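Long-range contact in putative cytochrome P450 120 (PDB 2VE4), which binds heme and probably acts as a monooxygenase of the cytochrome P450 family: residues E310-I315 with H381-G386. Numbering follows the deposited sequence.
With HEM (protoporphyrin IX containing Fe), chain C.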
# COMPACT_ATOMS: atom_id res chain seq x y z
N GLU A 310 2.89 5.17 14.14
CA GLU A 310 3.24 3.98 14.92
C GLU A 310 2.54 2.71 14.41
O GLU A 310 3.19 1.66 14.22
CB GLU A 310 2.95 4.23 16.41
CG GLU A 310 3.32 3.10 17.40
CD GLU A 310 4.76 2.55 17.28
OE1 GLU A 310 5.47 2.94 16.35
OE2 GLU A 310 5.17 1.74 18.14
N VAL A 311 1.24 2.80 14.19
CA VAL A 311 0.50 1.76 13.47
C VAL A 311 1.28 1.24 12.23
O VAL A 311 1.49 0.04 12.09
CB VAL A 311 -0.92 2.24 13.09
CG1 VAL A 311 -1.56 1.32 12.08
CG2 VAL A 311 -1.79 2.36 14.35
N LEU A 312 1.73 2.17 11.37
CA LEU A 312 2.43 1.86 10.12
C LEU A 312 3.87 1.33 10.27
O LEU A 312 4.42 0.72 9.34
CB LEU A 312 2.43 3.09 9.20
CG LEU A 312 1.15 3.55 8.47
CD1 LEU A 312 1.31 4.98 8.01
CD2 LEU A 312 0.83 2.68 7.29
N ARG A 313 4.49 1.58 11.42
CA ARG A 313 5.82 1.08 11.65
C ARG A 313 5.75 -0.29 12.30
O ARG A 313 6.63 -1.12 12.06
CB ARG A 313 6.68 2.02 12.49
CG ARG A 313 6.43 1.86 13.96
CD ARG A 313 7.68 1.74 14.75
NE ARG A 313 8.12 0.37 14.97
CZ ARG A 313 7.73 -0.42 15.97
NH1 ARG A 313 8.23 -1.65 16.06
NH2 ARG A 313 6.83 -0.00 16.87
N LEU A 314 4.76 -0.52 13.16
CA LEU A 314 4.65 -1.81 13.85
C LEU A 314 4.10 -2.85 12.89
O LEU A 314 4.67 -3.94 12.77
CB LEU A 314 3.82 -1.73 15.15
CG LEU A 314 3.44 -3.04 15.88
CD1 LEU A 314 4.64 -3.80 16.45
CD2 LEU A 314 2.40 -2.79 16.96
N ILE A 315 3.00 -2.51 12.20
CA ILE A 315 2.42 -3.40 11.18
C ILE A 315 2.47 -2.75 9.78
O ILE A 315 1.47 -2.19 9.31
CB ILE A 315 0.97 -3.87 11.55
CG1 ILE A 315 0.92 -4.43 12.98
CG2 ILE A 315 0.51 -4.93 10.57
CD1 ILE A 315 -0.46 -4.37 13.65
N HIS A 381 12.03 5.07 8.90
CA HIS A 381 10.60 4.85 8.90
C HIS A 381 10.25 5.01 7.44
O HIS A 381 10.34 6.12 6.89
CB HIS A 381 9.92 5.90 9.74
CG HIS A 381 8.45 5.72 9.89
ND1 HIS A 381 7.88 4.57 10.38
CD2 HIS A 381 7.42 6.59 9.69
CE1 HIS A 381 6.57 4.72 10.45
NE2 HIS A 381 6.27 5.93 10.03
N VAL A 382 9.91 3.87 6.80
CA VAL A 382 9.71 3.81 5.36
C VAL A 382 8.43 3.06 4.95
O VAL A 382 8.44 2.32 3.96
CB VAL A 382 10.97 3.22 4.64
CG1 VAL A 382 12.07 4.29 4.49
CG2 VAL A 382 11.49 1.97 5.34
N PRO A 383 7.29 3.33 5.64
CA PRO A 383 6.10 2.55 5.28
C PRO A 383 5.63 2.79 3.83
O PRO A 383 4.89 1.97 3.29
CB PRO A 383 5.06 3.02 6.30
CG PRO A 383 5.50 4.38 6.69
CD PRO A 383 6.99 4.31 6.70
N PHE A 384 6.10 3.87 3.20
CA PHE A 384 5.68 4.25 1.84
C PHE A 384 6.84 4.14 0.84
O PHE A 384 6.74 4.59 -0.32
CB PHE A 384 5.07 5.66 1.83
CG PHE A 384 3.79 5.81 2.66
CD1 PHE A 384 3.82 6.44 3.91
CD2 PHE A 384 2.56 5.31 2.19
CE1 PHE A 384 2.61 6.61 4.70
CE2 PHE A 384 1.36 5.46 2.97
CZ PHE A 384 1.40 6.09 4.22
N GLY A 385 7.92 3.48 1.27
CA GLY A 385 9.14 3.37 0.45
C GLY A 385 9.83 4.72 0.45
O GLY A 385 9.73 5.48 1.44
N GLY A 386 10.48 5.02 -0.67
CA GLY A 386 11.16 6.28 -0.86
C GLY A 386 11.61 6.48 -2.29
O GLY A 386 11.45 5.59 -3.15
CHA HEM C . 3.80 2.38 -4.22
CHB HEM C . 3.05 1.59 0.50
CHC HEM C . -1.56 3.10 0.09
CHD HEM C . -0.64 4.33 -4.53
C1A HEM C . 4.02 2.07 -2.89
C2A HEM C . 5.27 1.65 -2.29
C3A HEM C . 5.06 1.45 -0.98
C4A HEM C . 3.67 1.70 -0.72
CMA HEM C . 6.10 0.99 0.07
CAA HEM C . 6.63 1.52 -3.01
CBA HEM C . 6.70 0.25 -3.85
CGA HEM C . 8.16 -0.12 -4.02
O1A HEM C . 8.96 0.16 -3.12
O2A HEM C . 8.55 -0.69 -5.06
C1B HEM C . 1.75 1.98 0.77
C2B HEM C . 1.19 2.03 2.11
C3B HEM C . -0.08 2.42 2.02
C4B HEM C . -0.38 2.65 0.62
CMB HEM C . 1.88 1.68 3.43
CAB HEM C . -0.94 2.61 3.30
CBB HEM C . -2.26 2.75 3.28
C1C HEM C . -1.72 3.57 -1.19
C2C HEM C . -2.92 4.14 -1.78
C3C HEM C . -2.65 4.47 -3.05
C4C HEM C . -1.27 4.13 -3.31
CMC HEM C . -4.25 4.33 -1.02
CAC HEM C . -3.56 5.10 -4.14
CBC HEM C . -4.68 5.76 -3.82
C1D HEM C . 0.59 3.87 -4.94
C2D HEM C . 1.12 3.88 -6.30
C3D HEM C . 2.51 3.26 -6.19
C4D HEM C . 2.67 2.94 -4.78
CMD HEM C . 0.51 4.39 -7.62
CAD HEM C . 3.48 3.08 -7.38
CBD HEM C . 4.29 4.37 -7.53
CGD HEM C . 5.24 4.32 -8.69
O1D HEM C . 5.71 5.42 -9.11
O2D HEM C . 5.54 3.20 -9.22
NA HEM C . 3.07 2.08 -1.90
NB HEM C . 0.77 2.38 -0.13
NC HEM C . -0.74 3.59 -2.15
ND HEM C . 1.51 3.30 -4.09
FE HEM C . 1.11 3.02 -2.14
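Leu312 and Phe384 meet because each turns its CG away from its own carbonyl carbon (chi1 -73° and -63°). Leu312 CD1 then lies 3.9 Å from Phe384 CE1, and the two side chains cross at about a right angle. On the CD2-CE2 side the ring lies obliquely against a heme pyrrole, with Phe384 CE2 3.5 Å from heme C3B. Leu312 CD2 also approaches heme methyl CMB at 4.1 Å. Nearer the backbone, Leu312 CB packs on Pro383 CB at 3.9 Å. His381 swings its CG opposite the backbone N (chi1 -176°), which sets the imidazole edge against Arg313. There CE1 of His381 comes within 3.4 Å of Arg313 CB. Pro383 CD sits over the centre of one imidazole face, 3.6 Å above it.

Glu310 and Arg313 form the ExxR motif of the P450 K helix, with a salt bridge of 2.7 Å from Arg313 NH2 to Glu310 OE2. Arg313 NH1 also bonds His350 O. Phe384 opens the P450 heme-binding signature that runs on to Cys391, the likely axial ligand of the iron, and pairs with that cysteine through its backbone. With an alanine at Phe384, Leu312 CD1 and the heme pyrrole carbons would probably lose the ring that fills the space between them.

No hydrogen bond links the two segments. The contact is made mainly by van der Waals packing, and His381 ND1 is buried without a partner in the model. Close packing, rather than direct polar bonds, is therefore what joins the ExxR helix to the heme loop here.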